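Local coordinates for protein AT-less polyketide synthase (Streptomyces platensis subsp. rosaceus, PDB 4TKT) that probably catalyses decarboxylative Claisen condensation during polyketide chain extension, as a ketosynthase domain of the AT-less type I synthase of isomigrastatin biosynthesis, at residues V300-W305 and N337-E342. Residues are numbered along the deposited sequence; the frame is centred on the assembly and turned at random.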
loop_
_atom_site.group_PDB
_atom_site.type_symbol
_atom_site.label_atom_id
_atom_site.label_comp_id
_atom_site.label_asym_id
_atom_site.label_seq_id
_atom_site.Cartn_x
_atom_site.Cartn_y
_atom_site.Cartn_z
ATOM N N VAL A 300 23.936 5.973 -2.002
ATOM C CA VAL A 300 22.779 5.650 -1.175
ATOM C C VAL A 300 22.455 4.159 -1.275
ATOM O O VAL A 300 22.006 3.549 -0.305
ATOM C CB VAL A 300 21.538 6.503 -1.558
ATOM C CG1 VAL A 300 20.959 6.085 -2.901
ATOM C CG2 VAL A 300 20.476 6.412 -0.475
ATOM N N ILE A 301 22.717 3.570 -2.437
ATOM C CA ILE A 301 22.475 2.149 -2.647
ATOM C C ILE A 301 23.475 1.303 -1.858
ATOM O O ILE A 301 23.098 0.314 -1.229
ATOM C CB ILE A 301 22.542 1.795 -4.144
ATOM C CG1 ILE A 301 21.337 2.389 -4.873
ATOM C CG2 ILE A 301 22.565 0.293 -4.341
ATOM C CD1 ILE A 301 21.481 2.409 -6.374
ATOM N N ARG A 302 24.744 1.702 -1.878
ATOM C CA ARG A 302 25.765 1.014 -1.095
ATOM C C ARG A 302 25.521 1.166 0.403
ATOM O O ARG A 302 25.732 0.227 1.170
ATOM C CB ARG A 302 27.162 1.534 -1.436
ATOM C CG ARG A 302 27.665 1.173 -2.823
ATOM C CD ARG A 302 29.145 1.502 -2.951
ATOM N NE ARG A 302 29.467 2.117 -4.235
ATOM C CZ ARG A 302 29.648 3.421 -4.414
ATOM N NH1 ARG A 302 29.550 4.256 -3.388
ATOM N NH2 ARG A 302 29.937 3.891 -5.618
ATOM N N SER A 303 25.086 2.353 0.816
ATOM C CA SER A 303 24.830 2.624 2.228
ATOM C C SER A 303 23.735 1.718 2.769
ATOM O O SER A 303 23.830 1.215 3.890
ATOM C CB SER A 303 24.444 4.086 2.437
ATOM O OG SER A 303 25.469 4.947 1.979
ATOM N N ALA A 304 22.697 1.512 1.966
ATOM C CA ALA A 304 21.593 0.646 2.356
ATOM C C ALA A 304 22.067 -0.798 2.430
ATOM O O ALA A 304 21.703 -1.534 3.347
ATOM C CB ALA A 304 20.433 0.782 1.381
ATOM N N TRP A 305 22.887 -1.192 1.463
ATOM C CA TRP A 305 23.460 -2.533 1.435
ATOM C C TRP A 305 24.307 -2.809 2.675
ATOM O O TRP A 305 24.186 -3.869 3.289
ATOM C CB TRP A 305 24.301 -2.725 0.173
ATOM C CG TRP A 305 23.488 -2.864 -1.079
ATOM C CD1 TRP A 305 22.132 -2.981 -1.166
ATOM C CD2 TRP A 305 23.983 -2.903 -2.424
ATOM N NE1 TRP A 305 21.750 -3.091 -2.483
ATOM C CE2 TRP A 305 22.867 -3.046 -3.274
ATOM C CE3 TRP A 305 25.258 -2.830 -2.993
ATOM C CZ2 TRP A 305 22.990 -3.120 -4.661
ATOM C CZ3 TRP A 305 25.378 -2.901 -4.370
ATOM C CH2 TRP A 305 24.250 -3.044 -5.189
ATOM N N ASN A 337 25.432 0.356 -11.527
ATOM C CA ASN A 337 26.676 -0.296 -11.921
ATOM C C ASN A 337 27.814 0.044 -10.970
ATOM O O ASN A 337 28.583 -0.830 -10.571
ATOM C CB ASN A 337 27.068 0.095 -13.348
ATOM C CG ASN A 337 26.171 -0.531 -14.395
ATOM O OD1 ASN A 337 25.353 -1.398 -14.089
ATOM N ND2 ASN A 337 26.329 -0.104 -15.642
ATOM N N ALA A 338 27.912 1.320 -10.612
ATOM C CA ALA A 338 28.933 1.783 -9.681
ATOM C C ALA A 338 28.736 1.159 -8.304
ATOM O O ALA A 338 29.702 0.892 -7.588
ATOM C CB ALA A 338 28.913 3.299 -9.585
ATOM N N ALA A 339 27.480 0.926 -7.939
ATOM C CA ALA A 339 27.157 0.305 -6.661
ATOM C C ALA A 339 27.658 -1.136 -6.605
ATOM O O ALA A 339 28.379 -1.517 -5.683
ATOM C CB ALA A 339 25.662 0.353 -6.412
ATOM N N PHE A 340 27.275 -1.929 -7.600
ATOM C CA PHE A 340 27.645 -3.338 -7.648
ATOM C C PHE A 340 29.144 -3.549 -7.855
ATOM O O PHE A 340 29.703 -4.545 -7.394
ATOM C CB PHE A 340 26.870 -4.051 -8.758
ATOM C CG PHE A 340 25.474 -4.450 -8.371
ATOM C CD1 PHE A 340 25.241 -5.638 -7.700
ATOM C CD2 PHE A 340 24.394 -3.643 -8.688
ATOM C CE1 PHE A 340 23.961 -6.010 -7.346
ATOM C CE2 PHE A 340 23.108 -4.011 -8.336
ATOM C CZ PHE A 340 22.892 -5.196 -7.665
ATOM N N ALA A 341 29.790 -2.614 -8.545
ATOM C CA ALA A 341 31.199 -2.764 -8.911
ATOM C C ALA A 341 32.124 -2.772 -7.699
ATOM O O ALA A 341 33.265 -3.222 -7.787
ATOM C CB ALA A 341 31.614 -1.664 -9.871
ATOM N N GLU A 342 31.633 -2.275 -6.570
ATOM C CA GLU A 342 32.429 -2.233 -5.349
ATOM C C GLU A 342 32.425 -3.569 -4.616
ATOM O O GLU A 342 33.045 -3.703 -3.560
ATOM C CB GLU A 342 31.924 -1.130 -4.415
ATOM C CG GLU A 342 32.346 0.270 -4.827
ATOM C CD GLU A 342 33.854 0.441 -4.847
ATOM O OE1 GLU A 342 34.538 -0.175 -4.001
ATOM O OE2 GLU A 342 34.357 1.189 -5.712
#
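Trp-305 meets Phe-340 edge to face: CH2 of the indole stands over the centre of the phenyl ring, with the centroids of the six-membered ring of Trp-305 and of the Phe-340 ring 4.6 Å apart and planes at 66°. All six phenyl carbons lie at similar distances from Trp-305 CH2, the nearest being Phe-340 CE2 at 3.5 Å, which fits a T-shaped stack. The CB of Ala-339 packs against both Ile-301 CG2 (3.7 Å) and Trp-305 CZ3 (3.9 Å), which approach it from the same side. Ile-301 CG2, anti to its backbone N, rests on one face of the indole near its rim. The small residue permits close approach, with CA atoms of Arg-302 and Ala-339 5.8 Å apart. The contact joins helices 294-308 and 328-340 in the C-terminal half of the thiolase-like ketosynthase fold. On the more exposed flank, Arg-302 bends at chi3 (-138°) and its NE lies 3.5 Å from Glu-342 CG, while Ala-338 O sits at the guanidinium edge, 3.6 Å from Arg-302 NE, without a hydrogen bond. Arg-302 NH2 stays 5.2 Å from Glu-342 OE2, so any attraction is probably longer-range electrostatic. With an alanine replacing this arginine, Glu-342 CG would probably lose this packing partner and its carboxylate the nearby positive charge. Further out, His-435 on strand 432-439 meets the Trp-305 ring, and Phe-403 on strand 403-405 that of Phe-340, both nearly perpendicular.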